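Local coordinates for protein Non-ribosomal peptide synthetase (Methanobrevibacter ruminantium, PDB 6VTJ) that probably releases a carrier-bound peptide by reducing its thioester, as terminal reductase domains of non-ribosomal peptide synthetases do, at residues 363-369 and 467-472; 386-391 and 453-459. All blocks are in the same frame, centred on the assembly; numbering follows the deposited sequence.

Contact 1. Residues 363-369 and 467-472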
loop_
_atom_site.group_PDB
_atom_site.type_symbol
_atom_site.label_atom_id
_atom_site.label_comp_id
_atom_site.label_asym_id
_atom_site.label_seq_id
_atom_site.Cartn_x
_atom_site.Cartn_y
_atom_site.Cartn_z
ATOM N N MET A 363 -9.652 -8.090 5.818
ATOM C CA MET A 363 -10.353 -7.559 4.651
ATOM C C MET A 363 -10.930 -6.217 5.089
ATOM O O MET A 363 -12.046 -6.125 5.608
ATOM C CB MET A 363 -11.400 -8.520 4.143
ATOM C CG MET A 363 -10.822 -9.909 3.865
ATOM S SD MET A 363 -9.881 -10.015 2.335
ATOM C CE MET A 363 -11.195 -9.874 1.118
ATOM N N SER A 364 -10.138 -5.170 4.899
ATOM C CA SER A 364 -10.510 -3.829 5.342
ATOM C C SER A 364 -11.338 -3.179 4.240
ATOM O O SER A 364 -10.798 -2.591 3.301
ATOM C CB SER A 364 -9.256 -3.029 5.669
ATOM O OG SER A 364 -8.561 -3.612 6.765
ATOM N N GLN A 365 -12.666 -3.296 4.362
ATOM C CA GLN A 365 -13.586 -2.773 3.356
ATOM C C GLN A 365 -13.450 -1.256 3.246
ATOM O O GLN A 365 -13.560 -0.538 4.249
ATOM C CB GLN A 365 -15.020 -3.160 3.720
ATOM C CG GLN A 365 -15.223 -4.682 3.967
ATOM C CD GLN A 365 -15.154 -5.079 5.447
ATOM O OE1 GLN A 365 -14.642 -4.333 6.284
ATOM N NE2 GLN A 365 -15.704 -6.250 5.773
ATOM N N ILE A 366 -13.239 -0.772 2.012
ATOM C CA ILE A 366 -12.774 0.602 1.780
ATOM C C ILE A 366 -13.747 1.643 2.335
ATOM O O ILE A 366 -13.324 2.737 2.766
ATOM C CB ILE A 366 -12.500 0.816 0.275
ATOM C CG1 ILE A 366 -11.674 2.080 0.024
ATOM C CG2 ILE A 366 -13.791 0.947 -0.476
ATOM C CD1 ILE A 366 -10.278 2.061 0.565
ATOM N N ASP A 367 -15.052 1.344 2.337
ATOM C CA ASP A 367 -15.992 2.315 2.893
ATOM C C ASP A 367 -15.842 2.388 4.405
ATOM O O ASP A 367 -15.899 3.473 4.994
ATOM C CB ASP A 367 -17.450 2.007 2.477
ATOM C CG ASP A 367 -17.822 0.516 2.524
ATOM O OD1 ASP A 367 -16.954 -0.363 2.722
ATOM O OD2 ASP A 367 -19.022 0.214 2.326
ATOM N N TYR A 368 -15.553 1.252 5.040
ATOM C CA TYR A 368 -15.304 1.286 6.468
ATOM C C TYR A 368 -13.904 1.798 6.804
ATOM O O TYR A 368 -13.738 2.438 7.847
ATOM C CB TYR A 368 -15.593 -0.089 7.065
ATOM C CG TYR A 368 -17.079 -0.248 7.269
ATOM C CD1 TYR A 368 -17.916 -0.522 6.194
ATOM C CD2 TYR A 368 -17.656 -0.084 8.528
ATOM C CE1 TYR A 368 -19.270 -0.645 6.369
ATOM C CE2 TYR A 368 -19.021 -0.204 8.711
ATOM C CZ TYR A 368 -19.819 -0.482 7.632
ATOM O OH TYR A 368 -21.170 -0.597 7.810
ATOM N N VAL A 369 -12.899 1.594 5.933
ATOM C CA VAL A 369 -11.616 2.260 6.158
ATOM C C VAL A 369 -11.817 3.764 6.209
ATOM O O VAL A 369 -11.304 4.446 7.105
ATOM C CB VAL A 369 -10.585 1.888 5.080
ATOM C CG1 VAL A 369 -9.304 2.673 5.312
ATOM C CG2 VAL A 369 -10.289 0.409 5.110
ATOM N N PHE A 467 -17.738 2.625 16.274
ATOM C CA PHE A 467 -17.333 1.941 15.050
ATOM C C PHE A 467 -16.931 0.512 15.395
ATOM O O PHE A 467 -16.030 0.302 16.217
ATOM C CB PHE A 467 -16.178 2.699 14.382
ATOM C CG PHE A 467 -15.626 2.032 13.150
ATOM C CD1 PHE A 467 -14.883 0.867 13.239
ATOM C CD2 PHE A 467 -15.830 2.598 11.896
ATOM C CE1 PHE A 467 -14.386 0.252 12.104
ATOM C CE2 PHE A 467 -15.330 1.982 10.746
ATOM C CZ PHE A 467 -14.612 0.812 10.850
ATOM N N ASP A 468 -17.581 -0.462 14.760
ATOM C CA ASP A 468 -17.143 -1.853 14.770
ATOM C C ASP A 468 -16.896 -2.288 13.326
ATOM O O ASP A 468 -17.568 -1.814 12.401
ATOM C CB ASP A 468 -18.184 -2.788 15.418
ATOM C CG ASP A 468 -18.132 -2.789 16.946
ATOM O OD1 ASP A 468 -17.405 -1.991 17.533
ATOM O OD2 ASP A 468 -18.826 -3.623 17.579
ATOM N N TRP A 469 -15.922 -3.200 13.123
ATOM C CA TRP A 469 -15.698 -3.633 11.739
ATOM C C TRP A 469 -16.726 -4.694 11.332
ATOM O O TRP A 469 -17.010 -5.606 12.105
ATOM C CB TRP A 469 -14.293 -4.202 11.564
ATOM C CG TRP A 469 -13.176 -3.169 11.522
ATOM C CD1 TRP A 469 -12.418 -2.738 12.577
ATOM C CD2 TRP A 469 -12.708 -2.454 10.375
ATOM N NE1 TRP A 469 -11.507 -1.802 12.151
ATOM C CE2 TRP A 469 -11.655 -1.626 10.796
ATOM C CE3 TRP A 469 -13.065 -2.448 9.021
ATOM C CZ2 TRP A 469 -10.965 -0.789 9.913
ATOM C CZ3 TRP A 469 -12.379 -1.607 8.146
ATOM C CH2 TRP A 469 -11.342 -0.795 8.600
ATOM N N PRO A 470 -17.286 -4.617 10.121
ATOM C CA PRO A 470 -18.173 -5.689 9.666
ATOM C C PRO A 470 -17.374 -6.904 9.250
ATOM O O PRO A 470 -16.317 -6.792 8.625
ATOM C CB PRO A 470 -18.894 -5.076 8.459
ATOM C CG PRO A 470 -17.989 -4.056 7.946
ATOM C CD PRO A 470 -17.180 -3.530 9.127
ATOM N N GLU A 471 -17.908 -8.076 9.565
ATOM C CA GLU A 471 -17.230 -9.316 9.226
ATOM C C GLU A 471 -17.173 -9.498 7.716
ATOM O O GLU A 471 -18.131 -9.207 6.997
ATOM C CB GLU A 471 -17.952 -10.496 9.862
ATOM C CG GLU A 471 -17.857 -10.491 11.363
ATOM C CD GLU A 471 -17.580 -11.863 11.938
ATOM O OE1 GLU A 471 -16.458 -12.066 12.467
ATOM O OE2 GLU A 471 -18.491 -12.731 11.859
ATOM N N ALA A 472 -16.033 -9.976 7.232
ATOM C CA ALA A 472 -15.898 -10.360 5.828
ATOM C C ALA A 472 -16.422 -11.785 5.669
ATOM O O ALA A 472 -15.672 -12.739 5.454
ATOM C CB ALA A 472 -14.452 -10.239 5.361
#
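Tyr-368, Trp-469, Pro-470 and Gln-365 carry a contact in which the loop between helices 456-464 and 474-485 lies across a strand-to-helix junction of the Rossmann-type reductase domain. Strand 360-365 ends here and helix 366-376 begins, with Gln-365 at its N-cap position; together the two segments bury 429 Å².

The aromatic contacts centre on Tyr-368. Pro-470 CG stands over one face of its ring as a CH-pi contact, 3.8 Å from the centroid and only 3° off the ring normal, while Pro-470 CD meets Tyr-368 CD2 at 3.5 Å. Phe-467 comes instead to the edge of the tyrosine ring, and its own edge points at the backbone, with CE2 3.3 Å from Tyr-368 O. Outside the segments, Lys-371 adds a cation-pi contact to Tyr-368. The six-membered end of Trp-469 wedges in beside the helix start: CZ3 packs against Tyr-368 CB, and the ring edge at CH2 touches Val-369 CG2 at 3.8 Å.

One hydrogen bond supplies the polar part. Gln-365 bends at chi2 (96°), which lays its amide beside the indole and nearly coplanar with it. NE2 then donates to Pro-470 O at 3.0 Å with an N-H...O angle of 160°; the acceptor lies close to the glutamine amide plane, whereas the donor sits above the carbonyl plane. Asn-390 ND2 also bonds to Pro-470 O, so this carbonyl is gripped by two amide groups.

Apolar packing closes the strand end, where the side chain of Met-363 also rests on Leu-477 and Leu-480 of helix 474-485, about 12 Å from the bound 4'-phosphopantetheine. Across the contact its CB meets Ala-472 CB at 3.7 Å.

Contact 2. Residues 386-391 and 453-459; sequences FHCMNN and VEIEQTV
The backbones run closest at His-387 and Ile-455, whose CA atoms are 5.4 Å apart, and at Phe-386 and Thr-458, so that the start of helix 456-464 abuts strand 385-388. Two hydrogen bonds join them. His-387 N donates to Thr-458 OG1 at 2.8 Å in an almost straight bond (176°), and Glu-279 OE2 holds the same hydroxyl from outside. His-387 ND1 donates to Glu-454 O at 2.7 Å, with that oxygen near the imidazole plane, while NE2 is bonded to Arg-317 NH1; this pairing is consistent with a neutral ring protonated on ND1. A leucine in place of His-387 would probably leave Glu-454 O without its donor and Arg-317 without this acceptor. Ile-455 packs with both branches: with CG1 between the backbone N and the carbonyl carbon (chi1 70°), CG2 lies 3.6 Å from His-387 CB while CD1, at the end of the other branch, reaches Asn-391 CB at 3.6 Å. Val-459 CG2 meets that same Asn-391 CB at 3.6 Å, the two side chains crossing at about a right angle. Beyond the pair, Phe-386 and Cys-388 hydrogen-bond through their backbones to strand 313-322, and both side chains touch Leu-376 of helix 366-376.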
loop_
_atom_site.group_PDB
_atom_site.type_symbol
_atom_site.label_atom_id
_atom_site.label_comp_id
_atom_site.label_asym_id
_atom_site.label_seq_id
_atom_site.Cartn_x
_atom_site.Cartn_y
_atom_site.Cartn_z
ATOM N N PHE A 386 -2.614 4.881 14.934
ATOM C CA PHE A 386 -3.686 3.900 14.971
ATOM C C PHE A 386 -3.431 2.793 13.958
ATOM O O PHE A 386 -2.733 2.994 12.956
ATOM C CB PHE A 386 -5.024 4.553 14.703
ATOM C CG PHE A 386 -5.326 5.688 15.625
ATOM C CD1 PHE A 386 -5.923 5.458 16.856
ATOM C CD2 PHE A 386 -5.011 6.983 15.265
ATOM C CE1 PHE A 386 -6.197 6.508 17.702
ATOM C CE2 PHE A 386 -5.275 8.042 16.122
ATOM C CZ PHE A 386 -5.870 7.802 17.333
ATOM N N HIS A 387 -3.983 1.615 14.260
ATOM C CA HIS A 387 -3.958 0.432 13.405
ATOM C C HIS A 387 -5.382 0.192 12.905
ATOM O O HIS A 387 -6.158 -0.564 13.497
ATOM C CB HIS A 387 -3.397 -0.752 14.165
ATOM C CG HIS A 387 -1.934 -0.615 14.456
ATOM N ND1 HIS A 387 -1.224 -1.534 15.196
ATOM C CD2 HIS A 387 -1.045 0.340 14.089
ATOM C CE1 HIS A 387 0.038 -1.151 15.275
ATOM N NE2 HIS A 387 0.171 -0.016 14.614
ATOM N N CYS A 388 -5.720 0.847 11.797
ATOM C CA CYS A 388 -7.099 0.932 11.341
ATOM C C CYS A 388 -7.318 -0.138 10.270
ATOM O O CYS A 388 -7.202 0.125 9.074
ATOM C CB CYS A 388 -7.382 2.339 10.829
ATOM S SG CYS A 388 -9.094 2.637 10.349
ATOM N N MET A 389 -7.648 -1.347 10.714
ATOM C CA MET A 389 -7.869 -2.478 9.833
ATOM C C MET A 389 -8.866 -3.428 10.475
ATOM O O MET A 389 -8.977 -3.507 11.704
ATOM C CB MET A 389 -6.560 -3.218 9.514
ATOM C CG MET A 389 -5.703 -3.568 10.725
ATOM S SD MET A 389 -3.976 -3.892 10.240
ATOM C CE MET A 389 -4.117 -5.524 9.504
ATOM N N ASN A 390 -9.584 -4.156 9.617
ATOM C CA ASN A 390 -10.608 -5.102 10.039
ATOM C C ASN A 390 -10.042 -6.170 10.970
ATOM O O ASN A 390 -9.220 -6.990 10.552
ATOM C CB ASN A 390 -11.250 -5.742 8.815
ATOM C CG ASN A 390 -12.585 -6.363 9.132
ATOM O OD1 ASN A 390 -12.755 -6.942 10.187
ATOM N ND2 ASN A 390 -13.545 -6.228 8.223
ATOM N N ASN A 391 -10.458 -6.164 12.233
ATOM C CA ASN A 391 -9.877 -7.073 13.207
ATOM C C ASN A 391 -10.436 -8.490 13.109
ATOM O O ASN A 391 -9.887 -9.398 13.742
ATOM C CB ASN A 391 -10.054 -6.522 14.632
ATOM C CG ASN A 391 -11.507 -6.355 15.025
ATOM O OD1 ASN A 391 -12.255 -5.618 14.391
ATOM N ND2 ASN A 391 -11.898 -7.002 16.109
ATOM N N VAL A 453 1.548 -8.601 15.469
ATOM C CA VAL A 453 1.156 -7.203 15.392
ATOM C C VAL A 453 -0.140 -7.009 16.166
ATOM O O VAL A 453 -1.130 -7.710 15.923
ATOM C CB VAL A 453 0.988 -6.776 13.931
ATOM C CG1 VAL A 453 0.300 -5.428 13.866
ATOM C CG2 VAL A 453 2.329 -6.731 13.255
ATOM N N GLU A 454 -0.144 -6.067 17.105
ATOM C CA GLU A 454 -1.357 -5.794 17.858
ATOM C C GLU A 454 -2.100 -4.577 17.333
ATOM O O GLU A 454 -1.497 -3.544 17.011
ATOM C CB GLU A 454 -1.067 -5.629 19.342
ATOM C CG GLU A 454 -0.096 -6.666 19.856
ATOM C CD GLU A 454 0.207 -6.487 21.320
ATOM O OE1 GLU A 454 1.361 -6.121 21.677
ATOM O OE2 GLU A 454 -0.735 -6.698 22.118
ATOM N N ILE A 455 -3.426 -4.724 17.263
ATOM C CA ILE A 455 -4.337 -3.674 16.822
ATOM C C ILE A 455 -5.457 -3.441 17.820
ATOM O O ILE A 455 -6.340 -2.608 17.579
ATOM C CB ILE A 455 -4.924 -4.002 15.429
ATOM C CG1 ILE A 455 -5.891 -5.186 15.522
ATOM C CG2 ILE A 455 -3.845 -4.332 14.399
ATOM C CD1 ILE A 455 -6.696 -5.348 14.257
ATOM N N GLU A 456 -5.436 -4.137 18.962
ATOM C CA GLU A 456 -6.565 -4.117 19.883
ATOM C C GLU A 456 -6.831 -2.716 20.414
ATOM O O GLU A 456 -7.995 -2.309 20.547
ATOM C CB GLU A 456 -6.322 -5.100 21.037
ATOM N N GLN A 457 -5.776 -1.946 20.714
ATOM C CA GLN A 457 -6.030 -0.596 21.196
ATOM C C GLN A 457 -6.894 0.157 20.193
ATOM O O GLN A 457 -7.891 0.792 20.560
ATOM C CB GLN A 457 -4.716 0.153 21.469
ATOM C CG GLN A 457 -4.913 1.576 22.016
ATOM C CD GLN A 457 -3.630 2.193 22.575
ATOM O OE1 GLN A 457 -3.139 1.778 23.616
ATOM N NE2 GLN A 457 -3.089 3.188 21.879
ATOM N N THR A 458 -6.541 0.081 18.908
ATOM C CA THR A 458 -7.327 0.827 17.931
ATOM C C THR A 458 -8.746 0.270 17.858
ATOM O O THR A 458 -9.719 1.032 17.806
ATOM C CB THR A 458 -6.646 0.801 16.559
ATOM O OG1 THR A 458 -5.365 1.450 16.642
ATOM C CG2 THR A 458 -7.504 1.537 15.518
ATOM N N VAL A 459 -8.886 -1.053 17.886
ATOM C CA VAL A 459 -10.221 -1.636 17.928
ATOM C C VAL A 459 -11.011 -0.996 19.055
ATOM O O VAL A 459 -12.116 -0.474 18.845
ATOM C CB VAL A 459 -10.130 -3.167 18.079
ATOM C CG1 VAL A 459 -11.529 -3.812 18.220
ATOM C CG2 VAL A 459 -9.441 -3.730 16.877
#

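From the N terminus, the chain first passes 363-369, at the end of strand 360-365, then follows helix 366-376 into strand 385-388 and segment 386-391. Contact 2 closes the inner loop when 453-459 returns to that strand; helix 456-464 then leads to 467-472, which closes contact 1 around it. Contact 2 is thus nested within contact 1, and their centres lie 12 Å apart. Both tie the C-terminal helical part to one mixed sheet, through strands 360-365 and 385-388, each of which pairs in parallel with strand 313-322. Asn-390 bridges them: its ND2 lies 3.0 Å from Met-363 O, a weak hydrogen bond, and Trp-469 NE1 packs 3.1 Å from Met-389 O.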